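Side-chain contacts in uncharacterized protein (Bombyx mori, PDB 5AZ0), which probably reduces aldehydes and ketones with a nicotinamide cofactor, as a TIM-barrel member of the aldo-keto reductase family: residues P276-V279 with R283-E286; P52-A57 with Y75-E80; A113-S118 with E161-K166. All coordinates share one frame; numbering follows the deposited sequence.

Interaction 1. Residues P276-V279 with R283-E286. With ACT (acetate ion), chain K.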
loop_
_atom_site.group_PDB
_atom_site.type_symbol
_atom_site.label_atom_id
_atom_site.label_comp_id
_atom_site.label_asym_id
_atom_site.label_seq_id
_atom_site.Cartn_x
_atom_site.Cartn_y
_atom_site.Cartn_z
ATOM N N PRO A 276 2.253 -4.847 -5.284
ATOM C CA PRO A 276 2.521 -6.259 -5.038
ATOM C C PRO A 276 3.737 -6.493 -4.127
ATOM O O PRO A 276 4.648 -5.676 -4.114
ATOM C CB PRO A 276 2.832 -6.797 -6.402
ATOM C CG PRO A 276 3.414 -5.624 -7.117
ATOM C CD PRO A 276 2.622 -4.430 -6.646
ATOM N N LYS A 277 3.681 -7.574 -3.352
ATOM C CA LYS A 277 4.793 -8.003 -2.558
ATOM C C LYS A 277 5.323 -9.328 -3.097
ATOM O O LYS A 277 4.570 -10.301 -3.206
ATOM C CB LYS A 277 4.432 -8.154 -1.095
ATOM C CG LYS A 277 5.724 -8.408 -0.288
ATOM C CD LYS A 277 5.576 -9.497 0.731
ATOM C CE LYS A 277 5.603 -10.847 0.135
ATOM N NZ LYS A 277 4.731 -11.691 0.986
ATOM N N THR A 278 6.616 -9.363 -3.415
ATOM C CA THR A 278 7.308 -10.620 -3.771
ATOM C C THR A 278 8.767 -10.505 -3.365
ATOM O O THR A 278 9.284 -9.420 -3.276
ATOM C CB THR A 278 7.194 -10.897 -5.280
ATOM O OG1 THR A 278 7.815 -12.149 -5.599
ATOM C CG2 THR A 278 7.819 -9.774 -6.124
ATOM N N VAL A 279 9.431 -11.637 -3.125
ATOM C CA VAL A 279 10.870 -11.677 -2.855
ATOM C C VAL A 279 11.578 -12.465 -3.956
ATOM O O VAL A 279 12.728 -12.858 -3.778
ATOM C CB VAL A 279 11.191 -12.244 -1.438
ATOM C CG1 VAL A 279 10.474 -11.470 -0.356
ATOM C CG2 VAL A 279 10.811 -13.717 -1.301
ATOM N N ARG A 283 9.363 -12.635 -10.531
ATOM C CA ARG A 283 8.069 -11.965 -10.254
ATOM C C ARG A 283 8.177 -10.447 -10.273
ATOM O O ARG A 283 7.378 -9.763 -10.915
ATOM C CB ARG A 283 7.491 -12.512 -8.982
ATOM C CG ARG A 283 6.881 -13.892 -9.246
ATOM C CD ARG A 283 6.634 -14.603 -7.938
ATOM N NE ARG A 283 6.093 -15.952 -8.068
ATOM C CZ ARG A 283 6.188 -16.903 -7.129
ATOM N NH1 ARG A 283 6.834 -16.701 -5.974
ATOM N NH2 ARG A 283 5.641 -18.090 -7.350
ATOM N N VAL A 284 9.272 -9.933 -9.728
ATOM C CA VAL A 284 9.552 -8.514 -9.799
ATOM C C VAL A 284 9.552 -8.080 -11.214
ATOM O O VAL A 284 8.941 -7.087 -11.587
ATOM C CB VAL A 284 10.908 -8.177 -9.159
ATOM C CG1 VAL A 284 11.320 -6.757 -9.390
ATOM C CG2 VAL A 284 10.840 -8.431 -7.682
ATOM N N LEU A 285 10.250 -8.816 -12.046
ATOM C CA LEU A 285 10.327 -8.425 -13.471
ATOM C C LEU A 285 8.965 -8.528 -14.199
ATOM O O LEU A 285 8.573 -7.674 -15.008
ATOM C CB LEU A 285 11.353 -9.333 -14.179
ATOM C CG LEU A 285 11.520 -9.121 -15.677
ATOM C CD1 LEU A 285 11.771 -7.670 -15.994
ATOM C CD2 LEU A 285 12.608 -10.065 -16.256
ATOM N N GLU A 286 8.321 -9.648 -13.951
ATOM C CA GLU A 286 6.995 -10.001 -14.556
ATOM C C GLU A 286 5.959 -8.916 -14.155
ATOM O O GLU A 286 5.362 -8.301 -15.040
ATOM C CB GLU A 286 6.594 -11.398 -14.061
ATOM C CG GLU A 286 5.377 -12.087 -14.699
ATOM C CD GLU A 286 4.766 -13.207 -13.831
ATOM O OE1 GLU A 286 5.393 -13.668 -12.866
ATOM O OE2 GLU A 286 3.631 -13.651 -14.097
HETATM C C ACT K . 7.129 -14.361 -3.461
HETATM O O ACT K . 6.334 -14.388 -4.435
HETATM O OXT ACT K . 8.313 -14.574 -3.672
HETATM C CH3 ACT K . 6.733 -14.023 -2.046
#

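Interaction 2. Residues P52-A57 with Y75-E80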
loop_
_atom_site.group_PDB
_atom_site.type_symbol
_atom_site.label_atom_id
_atom_site.label_comp_id
_atom_site.label_asym_id
_atom_site.label_seq_id
_atom_site.Cartn_x
_atom_site.Cartn_y
_atom_site.Cartn_z
ATOM N N PRO A 52 16.444 -11.313 3.758
ATOM C CA PRO A 52 17.530 -11.187 2.773
ATOM C C PRO A 52 17.066 -11.222 1.351
ATOM O O PRO A 52 17.661 -10.581 0.470
ATOM C CB PRO A 52 18.434 -12.425 3.072
ATOM C CG PRO A 52 18.072 -12.889 4.449
ATOM C CD PRO A 52 16.717 -12.309 4.826
ATOM N N LYS A 53 16.043 -12.044 1.088
ATOM C CA LYS A 53 15.521 -12.199 -0.291
ATOM C C LYS A 53 14.745 -10.927 -0.721
ATOM O O LYS A 53 14.894 -10.461 -1.869
ATOM C CB LYS A 53 14.642 -13.444 -0.416
ATOM C CG LYS A 53 15.195 -14.669 0.326
ATOM C CD LYS A 53 14.491 -15.955 -0.065
ATOM C CE LYS A 53 15.009 -16.506 -1.382
ATOM N NZ LYS A 53 14.070 -17.545 -1.880
ATOM N N LEU A 54 14.016 -10.340 0.231
ATOM C CA LEU A 54 13.304 -9.053 0.004
ATOM C C LEU A 54 14.272 -7.972 -0.405
ATOM O O LEU A 54 14.025 -7.226 -1.367
ATOM C CB LEU A 54 12.548 -8.619 1.275
ATOM C CG LEU A 54 11.758 -7.297 1.234
ATOM C CD1 LEU A 54 10.547 -7.508 0.351
ATOM C CD2 LEU A 54 11.305 -6.886 2.628
ATOM N N LEU A 55 15.442 -7.960 0.260
ATOM C CA LEU A 55 16.446 -6.909 0.023
ATOM C C LEU A 55 17.179 -7.082 -1.262
ATOM O O LEU A 55 17.402 -6.142 -2.003
ATOM C CB LEU A 55 17.454 -6.903 1.158
ATOM C CG LEU A 55 16.855 -6.628 2.514
ATOM C CD1 LEU A 55 17.986 -6.672 3.564
ATOM C CD2 LEU A 55 16.078 -5.327 2.507
ATOM N N ASP A 56 17.584 -8.313 -1.525
ATOM C CA ASP A 56 18.190 -8.676 -2.810
ATOM C C ASP A 56 17.205 -8.451 -3.963
ATOM O O ASP A 56 17.573 -7.836 -4.960
ATOM C CB ASP A 56 18.718 -10.135 -2.719
ATOM C CG ASP A 56 19.465 -10.580 -3.942
ATOM O OD1 ASP A 56 20.287 -9.805 -4.495
ATOM O OD2 ASP A 56 19.154 -11.712 -4.383
ATOM N N ALA A 57 15.928 -8.853 -3.823
ATOM C CA ALA A 57 14.949 -8.544 -4.935
ATOM C C ALA A 57 14.659 -7.022 -5.051
ATOM O O ALA A 57 14.485 -6.483 -6.161
ATOM C CB ALA A 57 13.688 -9.387 -4.792
ATOM N N TYR A 75 6.353 -2.622 9.467
ATOM C CA TYR A 75 6.934 -3.717 8.711
ATOM C C TYR A 75 8.329 -4.167 9.161
ATOM O O TYR A 75 8.862 -5.127 8.614
ATOM C CB TYR A 75 6.950 -3.385 7.246
ATOM C CG TYR A 75 5.593 -3.020 6.610
ATOM C CD1 TYR A 75 4.364 -3.310 7.217
ATOM C CD2 TYR A 75 5.583 -2.402 5.383
ATOM C CE1 TYR A 75 3.162 -2.966 6.602
ATOM C CE2 TYR A 75 4.398 -2.060 4.755
ATOM C CZ TYR A 75 3.186 -2.339 5.342
ATOM O OH TYR A 75 2.053 -1.933 4.652
ATOM N N ARG A 76 8.904 -3.458 10.125
ATOM C CA ARG A 76 10.084 -3.860 10.886
ATOM C C ARG A 76 11.379 -3.638 10.132
ATOM O O ARG A 76 12.378 -3.545 10.754
ATOM C CB ARG A 76 10.057 -5.341 11.407
ATOM C CG ARG A 76 9.162 -5.598 12.629
ATOM C CD ARG A 76 7.889 -6.280 12.252
ATOM N NE ARG A 76 7.201 -6.842 13.402
ATOM C CZ ARG A 76 5.909 -6.664 13.713
ATOM N NH1 ARG A 76 5.053 -5.897 12.964
ATOM N NH2 ARG A 76 5.434 -7.282 14.796
ATOM N N VAL A 77 11.334 -3.491 8.828
ATOM C CA VAL A 77 12.495 -3.550 7.994
ATOM C C VAL A 77 12.971 -2.173 7.487
ATOM O O VAL A 77 13.769 -2.126 6.562
ATOM C CB VAL A 77 12.242 -4.513 6.791
ATOM C CG1 VAL A 77 12.090 -5.930 7.324
ATOM C CG2 VAL A 77 11.002 -4.116 5.937
ATOM N N GLU A 78 12.512 -1.052 8.055
ATOM C CA GLU A 78 12.962 0.265 7.521
ATOM C C GLU A 78 14.494 0.415 7.531
ATOM O O GLU A 78 15.072 0.905 6.545
ATOM C CB GLU A 78 12.323 1.421 8.293
ATOM C CG GLU A 78 10.794 1.557 8.060
ATOM C CD GLU A 78 10.128 2.482 9.055
ATOM O OE1 GLU A 78 10.375 2.276 10.246
ATOM O OE2 GLU A 78 9.367 3.426 8.666
ATOM N N PRO A 79 15.180 -0.020 8.621
ATOM C CA PRO A 79 16.687 0.135 8.621
ATOM C C PRO A 79 17.312 -0.586 7.447
ATOM O O PRO A 79 18.078 -0.012 6.683
ATOM C CB PRO A 79 17.087 -0.434 10.006
ATOM C CG PRO A 79 15.830 -0.271 10.827
ATOM C CD PRO A 79 14.730 -0.635 9.879
ATOM N N GLU A 80 16.857 -1.796 7.176
ATOM C CA GLU A 80 17.429 -2.555 6.060
ATOM C C GLU A 80 17.074 -1.960 4.698
ATOM O O GLU A 80 17.887 -1.988 3.754
ATOM C CB GLU A 80 16.972 -4.010 6.104
ATOM C CG GLU A 80 17.441 -4.821 7.317
ATOM C CD GLU A 80 16.488 -4.788 8.540
ATOM O OE1 GLU A 80 15.797 -3.775 8.859
ATOM O OE2 GLU A 80 16.442 -5.805 9.232
#

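Interaction 3. Residues A113-S118 with E161-K166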
loop_
_atom_site.group_PDB
_atom_site.type_symbol
_atom_site.label_atom_id
_atom_site.label_comp_id
_atom_site.label_asym_id
_atom_site.label_seq_id
_atom_site.Cartn_x
_atom_site.Cartn_y
_atom_site.Cartn_z
ATOM N N ALA A 113 0.891 15.446 18.077
ATOM C CA ALA A 113 2.332 15.542 18.327
ATOM C C ALA A 113 3.044 14.243 18.126
ATOM O O ALA A 113 4.240 14.257 17.881
ATOM C CB ALA A 113 2.587 16.049 19.737
ATOM N N ASP A 114 2.359 13.103 18.184
ATOM C CA ASP A 114 3.094 11.903 17.962
ATOM C C ASP A 114 3.451 11.576 16.546
ATOM O O ASP A 114 4.304 10.697 16.319
ATOM C CB ASP A 114 2.442 10.728 18.636
ATOM C CG ASP A 114 2.703 10.764 20.189
ATOM O OD1 ASP A 114 3.889 10.785 20.730
ATOM O OD2 ASP A 114 1.697 10.962 20.808
ATOM N N VAL A 115 2.773 12.202 15.595
ATOM C CA VAL A 115 3.035 11.872 14.174
ATOM C C VAL A 115 4.502 12.277 13.878
ATOM O O VAL A 115 5.216 11.521 13.323
ATOM C CB VAL A 115 2.092 12.671 13.281
ATOM C CG1 VAL A 115 2.368 12.399 11.814
ATOM C CG2 VAL A 115 0.622 12.258 13.577
ATOM N N GLU A 116 4.923 13.441 14.330
ATOM C CA GLU A 116 6.322 13.920 14.198
ATOM C C GLU A 116 7.379 12.936 14.818
ATOM O O GLU A 116 8.435 12.632 14.204
ATOM C CB GLU A 116 6.451 15.337 14.710
ATOM C CG GLU A 116 7.847 15.969 14.559
ATOM C CD GLU A 116 8.829 15.819 15.785
ATOM O OE1 GLU A 116 8.488 15.117 16.762
ATOM O OE2 GLU A 116 9.941 16.444 15.754
ATOM N N VAL A 117 7.029 12.341 15.952
ATOM C CA VAL A 117 7.989 11.445 16.668
ATOM C C VAL A 117 8.057 10.194 15.828
ATOM O O VAL A 117 9.129 9.757 15.450
ATOM C CB VAL A 117 7.536 11.100 18.097
ATOM C CG1 VAL A 117 8.580 10.231 18.746
ATOM C CG2 VAL A 117 7.341 12.350 18.937
ATOM N N SER A 118 6.900 9.640 15.456
ATOM C CA SER A 118 6.934 8.434 14.670
ATOM C C SER A 118 7.693 8.596 13.335
ATOM O O SER A 118 8.485 7.733 12.948
ATOM C CB SER A 118 5.501 7.903 14.439
ATOM O OG SER A 118 5.476 6.637 13.774
ATOM N N GLU A 161 -0.457 17.216 8.794
ATOM C CA GLU A 161 -0.283 18.543 8.202
ATOM C C GLU A 161 0.928 19.271 8.767
ATOM O O GLU A 161 1.611 20.005 8.015
ATOM C CB GLU A 161 -1.586 19.422 8.339
ATOM C CG GLU A 161 -2.753 18.789 7.563
ATOM C CD GLU A 161 -4.135 19.448 7.798
ATOM O OE1 GLU A 161 -4.276 20.064 8.840
ATOM O OE2 GLU A 161 -5.080 19.274 7.000
ATOM N N GLU A 162 1.194 19.087 10.081
ATOM C CA GLU A 162 2.362 19.699 10.693
ATOM C C GLU A 162 3.695 19.098 10.110
ATOM O O GLU A 162 4.653 19.850 9.820
ATOM C CB GLU A 162 2.249 19.654 12.268
ATOM C CG GLU A 162 1.153 20.596 12.861
ATOM C CD GLU A 162 0.662 20.303 14.339
ATOM O OE1 GLU A 162 0.987 19.272 14.973
ATOM O OE2 GLU A 162 -0.078 21.162 14.883
ATOM N N VAL A 163 3.778 17.797 9.943
ATOM C CA VAL A 163 5.064 17.201 9.481
ATOM C C VAL A 163 5.310 17.553 8.005
ATOM O O VAL A 163 6.466 17.696 7.604
ATOM C CB VAL A 163 5.160 15.703 9.679
ATOM C CG1 VAL A 163 5.152 15.383 11.191
ATOM C CG2 VAL A 163 4.057 14.905 8.948
ATOM N N LEU A 164 4.211 17.783 7.245
ATOM C CA LEU A 164 4.262 18.310 5.883
ATOM C C LEU A 164 4.874 19.671 5.870
ATOM O O LEU A 164 5.864 19.917 5.133
ATOM C CB LEU A 164 2.880 18.299 5.226
ATOM C CG LEU A 164 2.775 18.678 3.717
ATOM C CD1 LEU A 164 3.443 17.637 2.887
ATOM C CD2 LEU A 164 1.317 18.797 3.331
ATOM N N LYS A 165 4.360 20.563 6.694
ATOM C CA LYS A 165 4.898 21.908 6.778
ATOM C C LYS A 165 6.376 21.956 7.236
ATOM O O LYS A 165 7.114 22.893 6.905
ATOM C CB LYS A 165 4.043 22.720 7.732
ATOM C CG LYS A 165 4.531 24.089 8.090
ATOM C CD LYS A 165 4.684 25.020 6.887
ATOM C CE LYS A 165 5.420 26.280 7.371
ATOM N NZ LYS A 165 5.324 27.315 6.339
ATOM N N LYS A 166 6.763 20.992 8.059
ATOM C CA LYS A 166 8.155 20.862 8.455
ATOM C C LYS A 166 9.075 20.231 7.408
ATOM O O LYS A 166 10.252 20.190 7.630
ATOM C CB LYS A 166 8.219 20.065 9.747
ATOM C CG LYS A 166 7.877 20.994 10.907
ATOM C CD LYS A 166 7.839 20.235 12.224
ATOM C CE LYS A 166 7.853 21.215 13.420
ATOM N NZ LYS A 166 7.174 20.639 14.616
HETATM O O HOH W 1 10.062 18.863 14.719
#

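Interaction 1. Residues P276-V279 with R283-E286
T278 meets R283 and V284 across the turn that leads from strand 273-274 into helix 281-287, and each branch of the threonine has its own task. On the apolar side, its methyl CG2 lies 3.7 Å from CG2 of V284, and the two side chains pass each other at a slant. The other branch, placed by a chi1 of -177° opposite the backbone N, sets OG1 3.4 Å from CB of R283, a van der Waals contact only. The polar bonds converge on an acetate, probably left from the crystallisation liquor. T278 OG1 donates a weak bond of 2.9 Å to acetate O, and R283 NH1 reaches that same O at 2.8 Å, also weakly, its N-H...O angle being 120°. The backbone N of V279 points more squarely at acetate OXT, 3.2 Å away with an angle of 160°, and T280 OG1 adds another bond to the ion. T278 OG1 is also hydrogen-bonded to T280 N. With an alanine here, acetate O and T280 N would probably each lose a partner and a gap would open beside V284 CG2. A small anion held by hydroxyls, a main-chain N-H and an arginine is consistent with the site that, in NADPH-dependent relatives, receives the 2'-phosphate of the cofactor.

Interaction 2. Residues P52-A57 with Y75-E80
L55 and E80 bring their CA atoms to within 7.5 Å where helix 51-64 passes the first turn of helix 78-90. These are neighbouring outer helices of the (beta/alpha)8 barrel, joined in sequence through strand 68-70. The contact is apolar, with no hydrogen bond between the two segments. The isobutyl end of L55 does most of the work: CD1 sits 3.8 Å from CB of E80 and CD2 3.9 Å from that same CB, so the fork of the leucine straddles the root of the glutamate. Of its side chain, E80 presents CB to the leucine, because the chain bends at chi2 (90°) and takes the carboxylate away. L55 continues onto I81 and V84, extending the seam along helix 78-90. V77, at the N-cap position of that helix, supplies the second meeting point, and here L54 comes from the other segment. Close by in sequence, Y75 OH is hydrogen-bonded to K104 NZ, a tyrosine-lysine pairing as in the active sites of aldo-keto reductases; the packing therefore lies beside the segment that carries the tyrosine of this pair, the lysine coming from strand 100-105. At the V77 meeting point two methyl groups face one another, L54 CD2 and V77 CG2, 4.3 Å apart.

Interaction 3. Residues A113-S118 with E161-K166
E116 OE2 is gripped from two quarters: R120 NE, one turn further along the same helix, forms a salt bridge with it, and a water donates to it at 2.6 Å. Helices 112-126 and 153-165, two outer helices of the TIM barrel, pack together here, and that water links the first of them to K166, in the segment 161-166, through a weak bond of 3.4 Å from K166 NZ. The lysine makes no direct salt bridge, its NZ standing 5.2 Å from E116 OE2, although its charge would probably still help to stabilise the carboxylate. Beside these polar groups the contact is apolar and close, and V163 is its centre. With chi1 at -65°, the valine turns CG1 away from its own carbonyl carbon and onto the backbone of the facing helix, 3.5 Å from E116 CA. E116 CB lies almost as near, so the glutamate contributes its base to the interface, while a bend at chi2 (-92°) directs its carboxylate toward R120 and the water. V115 crosses V163 at about a right angle and spreads further over helix 153-165, touching T156 and F160. Between the two valines the nearest atoms are methyls, V115 CG1 and V163 CG1, separated by 4.1 Å.

From the N terminus, interaction 2 comes first, closing a loop of 17 intervening residues that includes strand 68-70. Interaction 3 follows, with 42 residues and strand 133-136 between its segments, and interaction 1 comes last, spanning a three-residue gap after strand 273-274. The loops run in series, none enclosing or crossing another. In space the order bends round: the last contact meets the first, with V279 CG1 3.7 Å from L54 CA, as expected of a barrel whose end returns to its beginning. Interaction 3 approaches interaction 2 to about 6 Å between nearest atoms without touching, and it lies across the chain's centre from interaction 1.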